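Local coordinates for subtilase cytotoxin subunit A (Escherichia coli, PDB 4BWG), which cleaves the host endoplasmic reticulum chaperone BiP/HSPA5, acting as the subtilisin-like serine protease subunit of the toxin SubAB5, at residues A[62-67]-A[96-101]; A[132-137]-A[170-175]; A[155-160]-A[192-197]. All blocks are in the same frame, centred on the assembly; numbering follows the deposited sequence.

From the N terminus, contact 1 comes first. It closes the loop from 62-67 to 96-101 and ties the approach to edge strand 65-70 to the C-terminal end of helix 84-98. It is complete before contact 2 opens at 132-137. Contact 3 opens at 155-160, before the chain has returned to 170-175 to close contact 2, and it closes at 192-197. Contacts 2 and 3 therefore cross. Helix 160-172 links them: contact 3 involves the loop leading into it, contact 2 its C-terminal end. Contacts 1 and 3 lie on opposite sides of the chain's centre, their own centres 33 Å apart. All three join connections around the parallel sheet.

Contact 1: residues A[62-67]-A[96-101]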
ATOM      1  N   SER A  62      17.096  21.356   1.760  1.00 29.59           N
ATOM      2  CA  SER A  62      16.633  22.385   2.689  1.00 31.20           C
ATOM      3  C   SER A  62      15.271  22.083   3.280  1.00 37.30           C
ATOM      4  O   SER A  62      15.032  22.520   4.396  1.00 37.68           O
ATOM      5  CB  SER A  62      16.622  23.761   2.047  1.00 36.91           C
ATOM      6  OG  SER A  62      15.845  23.750   0.862  1.00 50.18           O
ATOM      7  N   ASP A  63      14.384  21.341   2.582  1.00 35.36           N
ATOM      8  CA  ASP A  63      13.064  20.986   3.141  1.00 34.95           C
ATOM      9  C   ASP A  63      13.018  19.525   3.632  1.00 34.81           C
ATOM     10  O   ASP A  63      11.998  19.092   4.144  1.00 35.17           O
ATOM     11  CB  ASP A  63      11.948  21.225   2.103  1.00 38.94           C
ATOM     12  CG  ASP A  63      11.739  22.684   1.676  1.00 54.74           C
ATOM     13  OD1 ASP A  63      11.892  23.595   2.537  1.00 55.63           O
ATOM     14  OD2 ASP A  63      11.396  22.913   0.492  1.00 62.17           O
ATOM     15  N   SER A  64      14.130  18.786   3.520  1.00 28.02           N
ATOM     16  CA  SER A  64      14.231  17.357   3.802  1.00 23.90           C
ATOM     17  C   SER A  64      14.431  16.956   5.273  1.00 22.80           C
ATOM     18  O   SER A  64      14.396  15.764   5.560  1.00 21.80           O
ATOM     19  CB  SER A  64      15.366  16.756   2.969  1.00 24.32           C
ATOM     20  OG  SER A  64      15.060  16.867   1.587  1.00 30.74           O
ATOM     21  N   GLU A  65      14.633  17.873   6.192  1.00 18.03           N
ATOM     22  CA  GLU A  65      14.877  17.458   7.577  1.00 16.47           C
ATOM     23  C   GLU A  65      13.638  16.992   8.328  1.00 22.65           C
ATOM     24  O   GLU A  65      12.598  17.650   8.327  1.00 26.09           O
ATOM     25  CB  GLU A  65      15.533  18.580   8.380  1.00 17.96           C
ATOM     26  CG  GLU A  65      16.278  18.093   9.610  1.00 22.44           C
ATOM     27  CD  GLU A  65      16.053  18.890  10.875  1.00 48.34           C
ATOM     28  OE1 GLU A  65      15.968  20.140  10.809  1.00 65.89           O
ATOM     29  OE2 GLU A  65      16.019  18.259  11.950  1.00 36.28           O
ATOM     30  N   PHE A  66      13.796  15.864   9.029  1.00 17.84           N
ATOM     31  CA  PHE A  66      12.853  15.260   9.963  1.00 17.65           C
ATOM     32  C   PHE A  66      13.435  15.349  11.387  1.00 21.41           C
ATOM     33  O   PHE A  66      12.728  15.715  12.325  1.00 23.06           O
ATOM     34  CB  PHE A  66      12.530  13.786   9.590  1.00 18.87           C
ATOM     35  CG  PHE A  66      11.653  13.080  10.595  1.00 20.22           C
ATOM     36  CD1 PHE A  66      10.287  13.348  10.666  1.00 22.05           C
ATOM     37  CD2 PHE A  66      12.199  12.187  11.507  1.00 22.41           C
ATOM     38  CE1 PHE A  66       9.477  12.705  11.618  1.00 22.00           C
ATOM     39  CE2 PHE A  66      11.385  11.526  12.439  1.00 25.26           C
ATOM     40  CZ  PHE A  66      10.031  11.796  12.490  1.00 22.18           C
ATOM     41  N   ALA A  67      14.734  15.006  11.542  1.00 15.64           N
ATOM     42  CA  ALA A  67      15.442  14.978  12.820  1.00 13.39           C
ATOM     43  C   ALA A  67      16.912  14.905  12.574  1.00 14.33           C
ATOM     44  O   ALA A  67      17.332  14.415  11.522  1.00 12.93           O
ATOM     45  CB  ALA A  67      14.990  13.761  13.647  1.00 13.90           C
ATOM     46  N   LEU A  96      21.279  12.028  -2.712  1.00 14.31           N
ATOM     47  CA  LEU A  96      20.981  10.929  -3.647  1.00 14.81           C
ATOM     48  C   LEU A  96      19.665  10.271  -3.317  1.00 20.99           C
ATOM     49  O   LEU A  96      18.977   9.753  -4.203  1.00 24.16           O
ATOM     50  CB  LEU A  96      22.089   9.863  -3.602  1.00 14.74           C
ATOM     51  CG  LEU A  96      23.479  10.357  -4.006  1.00 21.14           C
ATOM     52  CD1 LEU A  96      24.540   9.274  -3.805  1.00 23.20           C
ATOM     53  CD2 LEU A  96      23.482  10.930  -5.452  1.00 21.04           C
ATOM     54  N   ILE A  97      19.310  10.302  -2.032  1.00 15.84           N
ATOM     55  CA  ILE A  97      18.100   9.693  -1.527  1.00 14.43           C
ATOM     56  C   ILE A  97      16.885  10.597  -1.779  1.00 21.12           C
ATOM     57  O   ILE A  97      15.905  10.135  -2.355  1.00 23.16           O
ATOM     58  CB  ILE A  97      18.258   9.305  -0.003  1.00 14.22           C
ATOM     59  CG1 ILE A  97      19.396   8.264   0.209  1.00 12.45           C
ATOM     60  CG2 ILE A  97      16.933   8.754   0.590  1.00 15.56           C
ATOM     61  CD1 ILE A  97      19.838   8.015   1.680  1.00 10.59           C
ATOM     62  N   ALA A  98      16.924  11.848  -1.338  1.00 18.77           N
ATOM     63  CA  ALA A  98      15.728  12.661  -1.280  1.00 18.85           C
ATOM     64  C   ALA A  98      15.835  14.116  -1.786  1.00 22.14           C
ATOM     65  O   ALA A  98      14.890  14.864  -1.551  1.00 22.92           O
ATOM     66  CB  ALA A  98      15.258  12.680   0.200  1.00 18.02           C
ATOM     67  N   SER A  99      16.918  14.540  -2.455  1.00 20.45           N
ATOM     68  CA  SER A  99      17.030  15.949  -2.908  1.00 21.75           C
ATOM     69  C   SER A  99      15.874  16.308  -3.864  1.00 28.32           C
ATOM     70  O   SER A  99      15.514  15.505  -4.718  1.00 28.41           O
ATOM     71  CB  SER A  99      18.389  16.245  -3.542  1.00 24.67           C
ATOM     72  OG  SER A  99      18.469  17.536  -4.136  1.00 30.96           O
ATOM     73  N   ARG A 100      15.256  17.480  -3.644  1.00 26.94           N
ATOM     74  CA  ARG A 100      14.066  17.950  -4.341  1.00 29.10           C
ATOM     75  C   ARG A 100      14.363  18.857  -5.546  1.00 39.62           C
ATOM     76  O   ARG A 100      13.497  19.027  -6.399  1.00 44.07           O
ATOM     77  CB  ARG A 100      13.148  18.667  -3.343  1.00 25.45           C
ATOM     78  CG  ARG A 100      12.569  17.711  -2.344  1.00 16.80           C
ATOM     79  CD  ARG A 100      11.739  18.339  -1.258  1.00 19.86           C
ATOM     80  NE  ARG A 100      11.444  17.308  -0.252  1.00 31.30           N
ATOM     81  CZ  ARG A 100      10.374  17.266   0.540  1.00 36.68           C
ATOM     82  NH1 ARG A 100       9.456  18.217   0.479  1.00 17.79           N
ATOM     83  NH2 ARG A 100      10.217  16.267   1.398  1.00 34.48           N
ATOM     84  N   TYR A 101      15.556  19.449  -5.604  1.00 35.75           N
ATOM     85  CA  TYR A 101      16.031  20.282  -6.714  1.00 37.51           C
ATOM     86  C   TYR A 101      17.540  20.298  -6.683  1.00 38.78           C
ATOM     87  O   TYR A 101      18.143  20.094  -5.620  1.00 34.97           O
ATOM     88  CB  TYR A 101      15.447  21.709  -6.720  1.00 41.00           C
ATOM     89  CG  TYR A 101      15.654  22.526  -5.466  1.00 41.24           C
ATOM     90  CD1 TYR A 101      14.708  22.524  -4.448  1.00 41.16           C
ATOM     91  CD2 TYR A 101      16.733  23.401  -5.349  1.00 43.76           C
ATOM     92  CE1 TYR A 101      14.867  23.312  -3.307  1.00 42.45           C
ATOM     93  CE2 TYR A 101      16.891  24.213  -4.225  1.00 44.23           C
ATOM     94  CZ  TYR A 101      15.947  24.174  -3.208  1.00 52.63           C
ATOM     95  OH  TYR A 101      16.088  24.955  -2.079  1.00 55.16           O
TER
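S62 meets the phenol end of Y101 where the chain approaches the edge of the sheet. The two hydroxyls lie 3.2 Å apart, S62 OG to Y101 OH. The S62 hydroxyl has a hydrogen bond to the backbone O of G59. Y101 reaches S62 because its CG sits between its own backbone N and carbonyl carbon (chi1 56°), which brings the phenol end of the ring to S62.

D63 comes next and lies over one face of the R100 guanidinium. Its backbone O stands 4.3 Å above the guanidinium plane, over the centre. Its CB is 4.2 Å from R100 NH1. The carboxylate itself turns off: D63 OD2 stays 5.1 Å from R100 NH1.

S64 is the buried residue of this side. Its OG faces the end of helix 84-98, at 3.7 Å from A98 O, and lies 4.1 Å from R100 NE. The R100 chain runs extended from CG to NE and passes beside both S64 and D63. The backbone of S64 bonds to I112.

After S64 the chain enters strand 65-70, one of the two outermost strands of the seven-stranded parallel sheet of the subtilisin-like fold. A98 and R100 reach strand 111-116 next to it, touching I112 and L111. Helix 84-98, which carries H89, assigned by inference to the charge relay, is thus packed at its far end against strand 111-116 and the approach to strand 65-70.

Polar groups lie near one another here without a clear bond between the two segments. The opposite charges of D63 and R100 may attract each other, but they make no close ion pair. R100 contributes mainly its flat face and its extended chain.

Contact 2: residues A[132-137]-A[170-175]; sequences SIMSNV and GRNNDR
M134 and R175 face each other with their CA atoms 8.6 Å apart, each lying just beyond the C-terminal end of a helix. The two helices, 125-133 and 160-172, belong to successive crossover connections of the parallel alpha/beta sheet of the subtilisin-like fold. A type I turn from I133 to N136 ends the first. The second breaks at N173, which has positive phi, and the chain then runs through R175 into strand 176-180.

R175 carries the contact. Its chain, extended from CG to NE, reaches across to the I133-N136 turn. On the way CD touches I133 CG2 at 3.8 Å. The guanidinium then slides under the I133 carbonyl, whose O stands 3.5 Å above its plane and offset toward the rim. NH1 turns elsewhere and binds E144 O, with a weak bond to E143 O. The guanidinium is held chiefly by E144 O, with the turn adding a weak bond, and this probably limits its rotation.

M134 lies beside this arm. Its CE comes within 4.3 Å of N172 ND2, and its side chain also rests on L165, R168 and M169 of helix 160-172. Just before R175, the backbone N of D174 hydrogen-bonds a glycerol, probably from the crystallisation liquor.

The last link is made by N136. Its CG is anti to its backbone N (chi1 -170°), which swings the amide toward R175. The amide and guanidinium planes are turned 51° apart. R175 NH2 reaches N136 OD1 at 2.9 Å, but the N-H...O angle is only 123° and the bond is weak.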
ATOM      1  N   SER A 132      19.528   3.745  19.054  1.00 27.85           N
ATOM      2  CA  SER A 132      18.615   4.884  19.180  1.00 27.90           C
ATOM      3  C   SER A 132      17.454   4.750  18.177  1.00 30.93           C
ATOM      4  O   SER A 132      16.306   4.997  18.564  1.00 32.53           O
ATOM      5  CB  SER A 132      19.351   6.197  18.985  1.00 33.31           C
ATOM      6  OG  SER A 132      18.567   7.283  19.464  1.00 49.81           O
ATOM      7  N   ILE A 133      17.746   4.277  16.923  1.00 22.02           N
ATOM      8  CA  ILE A 133      16.745   3.991  15.895  1.00 19.55           C
ATOM      9  C   ILE A 133      15.765   2.964  16.455  1.00 29.84           C
ATOM     10  O   ILE A 133      14.548   3.188  16.431  1.00 29.13           O
ATOM     11  CB  ILE A 133      17.374   3.503  14.549  1.00 20.49           C
ATOM     12  CG1 ILE A 133      18.274   4.594  13.919  1.00 20.36           C
ATOM     13  CG2 ILE A 133      16.297   3.095  13.561  1.00 18.14           C
ATOM     14  CD1 ILE A 133      19.143   4.185  12.821  1.00 20.43           C
ATOM     15  N   MET A 134      16.314   1.860  17.020  1.00 30.51           N
ATOM     16  CA  MET A 134      15.583   0.716  17.556  1.00 31.91           C
ATOM     17  C   MET A 134      14.834   1.026  18.852  1.00 41.51           C
ATOM     18  O   MET A 134      14.090   0.165  19.313  1.00 44.54           O
ATOM     19  CB  MET A 134      16.523  -0.474  17.754  1.00 35.90           C
ATOM     20  CG  MET A 134      16.877  -1.179  16.473  1.00 38.56           C
ATOM     21  SD  MET A 134      18.066  -2.525  16.726  1.00 46.97           S
ATOM     22  CE  MET A 134      17.001  -3.852  17.215  1.00 46.98           C
ATOM     23  N   SER A 135      14.961   2.250  19.414  1.00 40.12           N
ATOM     24  CA  SER A 135      14.228   2.621  20.632  1.00 41.93           C
ATOM     25  C   SER A 135      12.809   3.085  20.270  1.00 42.36           C
ATOM     26  O   SER A 135      12.017   3.372  21.158  1.00 45.72           O
ATOM     27  CB  SER A 135      14.985   3.669  21.453  1.00 47.70           C
ATOM     28  OG  SER A 135      14.813   4.979  20.941  1.00 58.94           O
ATOM     29  N   ASN A 136      12.491   3.107  18.964  1.00 34.60           N
ATOM     30  CA  ASN A 136      11.196   3.409  18.350  1.00 32.69           C
ATOM     31  C   ASN A 136      10.436   4.590  19.047  1.00 36.34           C
ATOM     32  O   ASN A 136       9.337   4.408  19.553  1.00 37.22           O
ATOM     33  CB  ASN A 136      10.350   2.114  18.327  1.00 36.63           C
ATOM     34  CG  ASN A 136       9.085   2.195  17.507  1.00 63.55           C
ATOM     35  OD1 ASN A 136       9.114   2.334  16.282  1.00 53.52           O
ATOM     36  ND2 ASN A 136       7.945   2.068  18.173  1.00 53.93           N
ATOM     37  N   VAL A 137      11.042   5.787  19.061  1.00 33.04           N
ATOM     38  CA  VAL A 137      10.485   7.040  19.608  1.00 33.68           C
ATOM     39  C   VAL A 137       9.406   7.559  18.637  1.00 36.02           C
ATOM     40  O   VAL A 137       8.378   8.071  19.075  1.00 37.49           O
ATOM     41  CB  VAL A 137      11.624   8.093  19.845  1.00 37.89           C
ATOM     42  CG1 VAL A 137      11.077   9.508  20.058  1.00 38.38           C
ATOM     43  CG2 VAL A 137      12.501   7.686  21.026  1.00 39.59           C
ATOM     44  N   GLY A 170      16.315  -8.530  13.031  1.00 38.71           N
ATOM     45  CA  GLY A 170      15.725  -9.512  12.131  1.00 40.07           C
ATOM     46  C   GLY A 170      14.537 -10.215  12.766  1.00 47.10           C
ATOM     47  O   GLY A 170      13.568 -10.536  12.068  1.00 45.78           O
ATOM     48  N   ARG A 171      14.607 -10.473  14.110  1.00 47.04           N
ATOM     49  CA  ARG A 171      13.498 -11.107  14.843  1.00 48.71           C
ATOM     50  C   ARG A 171      12.330 -10.140  14.952  1.00 49.77           C
ATOM     51  O   ARG A 171      11.192 -10.564  14.830  1.00 49.84           O
ATOM     52  CB  ARG A 171      13.905 -11.615  16.233  1.00 50.76           C
ATOM     53  CG  ARG A 171      14.814 -12.847  16.196  1.00 63.03           C
ATOM     54  CD  ARG A 171      15.126 -13.468  17.560  1.00 67.98           C
ATOM     55  NE  ARG A 171      15.349 -12.474  18.615  1.00 69.22           N
ATOM     56  CZ  ARG A 171      16.539 -12.031  19.007  1.00 85.97           C
ATOM     57  NH1 ARG A 171      17.649 -12.501  18.449  1.00 74.99           N
ATOM     58  NH2 ARG A 171      16.630 -11.124  19.973  1.00 75.00           N
ATOM     59  N   ASN A 172      12.612  -8.836  15.116  1.00 44.00           N
ATOM     60  CA  ASN A 172      11.581  -7.796  15.206  1.00 40.55           C
ATOM     61  C   ASN A 172      10.932  -7.548  13.843  1.00 42.11           C
ATOM     62  O   ASN A 172       9.798  -7.088  13.797  1.00 40.44           O
ATOM     63  CB  ASN A 172      12.152  -6.527  15.813  1.00 34.09           C
ATOM     64  CG  ASN A 172      12.503  -6.668  17.272  1.00 45.38           C
ATOM     65  OD1 ASN A 172      12.240  -7.682  17.903  1.00 53.90           O
ATOM     66  ND2 ASN A 172      13.142  -5.683  17.836  1.00 40.24           N
ATOM     67  N   ASN A 173      11.646  -7.891  12.746  1.00 38.80           N
ATOM     68  CA  ASN A 173      11.240  -7.878  11.332  1.00 35.49           C
ATOM     69  C   ASN A 173      10.597  -6.545  10.870  1.00 35.13           C
ATOM     70  O   ASN A 173       9.733  -6.560  10.011  1.00 33.28           O
ATOM     71  CB  ASN A 173      10.273  -9.061  11.123  1.00 32.80           C
ATOM     72  CG  ASN A 173      10.064  -9.578   9.714  1.00 37.68           C
ATOM     73  OD1 ASN A 173      10.696  -9.167   8.743  1.00 38.02           O
ATOM     74  ND2 ASN A 173       9.115 -10.465   9.580  1.00 26.74           N
ATOM     75  N   ASP A 174      11.024  -5.395  11.383  1.00 31.84           N
ATOM     76  CA  ASP A 174      10.358  -4.188  10.899  1.00 29.98           C
ATOM     77  C   ASP A 174      11.294  -3.238  10.090  1.00 30.85           C
ATOM     78  O   ASP A 174      10.804  -2.573   9.166  1.00 29.99           O
ATOM     79  CB  ASP A 174       9.627  -3.433  12.044  1.00 32.73           C
ATOM     80  CG  ASP A 174       8.252  -3.994  12.526  1.00 58.97           C
ATOM     81  OD1 ASP A 174       7.504  -4.616  11.683  1.00 62.63           O
ATOM     82  OD2 ASP A 174       7.886  -3.745  13.705  1.00 65.09           O
ATOM     83  N   ARG A 175      12.621  -3.197  10.410  1.00 25.09           N
ATOM     84  CA  ARG A 175      13.607  -2.308   9.771  1.00 21.17           C
ATOM     85  C   ARG A 175      14.622  -3.061   8.921  1.00 23.35           C
ATOM     86  O   ARG A 175      14.916  -4.239   9.157  1.00 22.84           O
ATOM     87  CB  ARG A 175      14.364  -1.462  10.814  1.00 20.46           C
ATOM     88  CG  ARG A 175      13.440  -0.773  11.807  1.00 22.94           C
ATOM     89  CD  ARG A 175      14.170   0.100  12.797  1.00 19.53           C
ATOM     90  NE  ARG A 175      13.314   0.436  13.926  1.00 25.03           N
ATOM     91  CZ  ARG A 175      12.433   1.432  13.958  1.00 36.71           C
ATOM     92  NH1 ARG A 175      12.313   2.254  12.923  1.00 23.34           N
ATOM     93  NH2 ARG A 175      11.673   1.618  15.029  1.00 30.21           N
TER

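Contact 3: residues A[155-160]-A[192-197]; sequences GVASAS and SAQQRI
Q194 lays its side-chain amide over the backbone of G155, with CD 3.8 Å from G155 CA. This is a loop-to-loop contact of the subtilisin-like fold. The loop after strand 143-149 meets the loop after strand 176-180 at the surface, away from the inferred charge-relay residues.

The Q194 chain bends at chi2 (-86°), and this folds the amide back toward the other loop. G155 has no side chain and positive phi, and its bare backbone lies close under the amide. The same amide group extends past the peptide of V156 toward the methyl of A157. The side chain of V156 rests on W198 instead.

Residues 193-195 coil in one irregular helical turn, closed by Q195 N bonding S192 O. R196 follows: its NE binds I188 O and its guanidinium makes a cation-pi contact with W246.

The backbones come together at one point. G155 N donates to Q194 O at 2.8 Å with an N-H...O angle of 143°, the donor tilted 26° from the carbonyl plane.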
ATOM      1  N   GLY A 155      37.904  -3.280  11.581  1.00 48.72           N
ATOM      2  CA  GLY A 155      38.613  -3.606  12.815  1.00 51.43           C
ATOM      3  C   GLY A 155      37.755  -4.210  13.906  1.00 60.03           C
ATOM      4  O   GLY A 155      38.095  -4.116  15.089  1.00 60.33           O
ATOM      5  N   VAL A 156      36.640  -4.859  13.512  1.00 60.17           N
ATOM      6  CA  VAL A 156      35.707  -5.492  14.437  1.00 62.40           C
ATOM      7  C   VAL A 156      36.309  -6.834  14.855  1.00 76.40           C
ATOM      8  O   VAL A 156      36.554  -7.687  14.011  1.00 79.91           O
ATOM      9  CB  VAL A 156      34.290  -5.607  13.818  1.00 63.17           C
ATOM     10  CG1 VAL A 156      33.363  -6.418  14.703  1.00 64.00           C
ATOM     11  CG2 VAL A 156      33.695  -4.222  13.564  1.00 58.41           C
ATOM     12  N   ALA A 157      36.602  -6.989  16.145  1.00 76.96           N
ATOM     13  CA  ALA A 157      37.199  -8.204  16.678  1.00 83.50           C
ATOM     14  C   ALA A 157      36.186  -9.018  17.475  1.00 93.85           C
ATOM     15  O   ALA A 157      36.193 -10.251  17.398  1.00 98.28           O
ATOM     16  CB  ALA A 157      38.391  -7.860  17.551  1.00 86.50           C
ATOM     17  N   SER A 158      35.320  -8.338  18.247  1.00 90.03           N
ATOM     18  CA  SER A 158      34.310  -9.006  19.064  1.00 92.38           C
ATOM     19  C   SER A 158      33.191  -9.535  18.191  1.00 94.02           C
ATOM     20  O   SER A 158      32.866 -10.729  18.272  1.00 98.96           O
ATOM     21  CB  SER A 158      33.747  -8.052  20.117  1.00 94.89           C
ATOM     22  N   ALA A 159      32.598  -8.644  17.365  1.00 82.08           N
ATOM     23  CA  ALA A 159      31.463  -8.904  16.463  1.00 78.63           C
ATOM     24  C   ALA A 159      30.207  -9.363  17.239  1.00 79.12           C
ATOM     25  O   ALA A 159      29.123  -9.444  16.662  1.00 76.28           O
ATOM     26  CB  ALA A 159      31.837  -9.920  15.384  1.00 82.00           C
ATOM     27  N   SER A 160      30.362  -9.620  18.552  1.00 74.66           N
ATOM     28  CA  SER A 160      29.325 -10.036  19.490  1.00 73.68           C
ATOM     29  C   SER A 160      28.218  -8.951  19.606  1.00 70.18           C
ATOM     30  O   SER A 160      27.031  -9.287  19.604  1.00 67.29           O
ATOM     31  CB  SER A 160      29.980 -10.330  20.841  1.00 78.04           C
ATOM     32  OG  SER A 160      29.098 -10.311  21.949  1.00 80.56           O
ATOM     33  N   SER A 192      40.618 -10.472   5.618  1.00 83.80           N
ATOM     34  CA  SER A 192      40.720 -10.817   7.032  1.00 83.59           C
ATOM     35  C   SER A 192      39.514 -10.207   7.723  1.00 82.01           C
ATOM     36  O   SER A 192      39.111  -9.104   7.340  1.00 76.44           O
ATOM     37  CB  SER A 192      42.013 -10.263   7.620  1.00 83.15           C
ATOM     38  OG  SER A 192      42.019  -8.845   7.533  1.00 79.37           O
ATOM     39  N   ALA A 193      38.949 -10.892   8.738  1.00 79.90           N
ATOM     40  CA  ALA A 193      37.796 -10.423   9.515  1.00 75.81           C
ATOM     41  C   ALA A 193      37.946  -8.940   9.908  1.00 77.47           C
ATOM     42  O   ALA A 193      36.999  -8.163   9.742  1.00 73.31           O
ATOM     43  CB  ALA A 193      37.605 -11.283  10.756  1.00 79.50           C
ATOM     44  N   GLN A 194      39.162  -8.547  10.346  1.00 75.63           N
ATOM     45  CA  GLN A 194      39.543  -7.193  10.744  1.00 71.87           C
ATOM     46  C   GLN A 194      39.448  -6.155   9.586  1.00 70.44           C
ATOM     47  O   GLN A 194      39.327  -4.970   9.868  1.00 67.52           O
ATOM     48  CB  GLN A 194      40.988  -7.222  11.282  1.00 76.82           C
ATOM     49  CG  GLN A 194      41.149  -7.557  12.766  1.00 95.49           C
ATOM     50  CD  GLN A 194      41.034  -6.342  13.672  1.00117.20           C
ATOM     51  OE1 GLN A 194      40.335  -6.381  14.685  1.00122.38           O
ATOM     52  NE2 GLN A 194      41.700  -5.229  13.343  1.00 94.12           N
ATOM     53  N   GLN A 195      39.551  -6.580   8.314  1.00 66.83           N
ATOM     54  CA  GLN A 195      39.540  -5.667   7.166  1.00 63.07           C
ATOM     55  C   GLN A 195      38.143  -5.468   6.583  1.00 62.95           C
ATOM     56  O   GLN A 195      37.942  -4.546   5.782  1.00 59.56           O
ATOM     57  CB  GLN A 195      40.499  -6.162   6.073  1.00 68.28           C
ATOM     58  N   ARG A 196      37.178  -6.308   7.007  1.00 58.45           N
ATOM     59  CA  ARG A 196      35.774  -6.293   6.574  1.00 53.73           C
ATOM     60  C   ARG A 196      34.959  -5.247   7.324  1.00 52.65           C
ATOM     61  O   ARG A 196      35.097  -5.124   8.548  1.00 52.65           O
ATOM     62  CB  ARG A 196      35.144  -7.668   6.793  1.00 53.50           C
ATOM     63  CG  ARG A 196      35.702  -8.755   5.904  1.00 62.75           C
ATOM     64  CD  ARG A 196      34.964 -10.034   6.182  1.00 69.51           C
ATOM     65  NE  ARG A 196      35.402 -11.113   5.303  1.00 70.24           N
ATOM     66  CZ  ARG A 196      35.766 -12.315   5.728  1.00 89.88           C
ATOM     67  NH1 ARG A 196      35.753 -12.599   7.024  1.00 77.09           N
ATOM     68  NH2 ARG A 196      36.138 -13.250   4.860  1.00 82.05           N
ATOM     69  N   ILE A 197      34.080  -4.526   6.578  1.00 45.21           N
ATOM     70  CA  ILE A 197      33.203  -3.449   7.055  1.00 40.49           C
ATOM     71  C   ILE A 197      31.893  -4.001   7.595  1.00 44.39           C
ATOM     72  O   ILE A 197      31.241  -4.844   6.955  1.00 43.45           O
ATOM     73  CB  ILE A 197      32.927  -2.369   5.974  1.00 40.65           C
ATOM     74  CG1 ILE A 197      34.204  -2.067   5.150  1.00 44.33           C
ATOM     75  CG2 ILE A 197      32.380  -1.102   6.617  1.00 35.58           C
ATOM     76  CD1 ILE A 197      34.321  -0.623   4.505  1.00 57.13           C
TER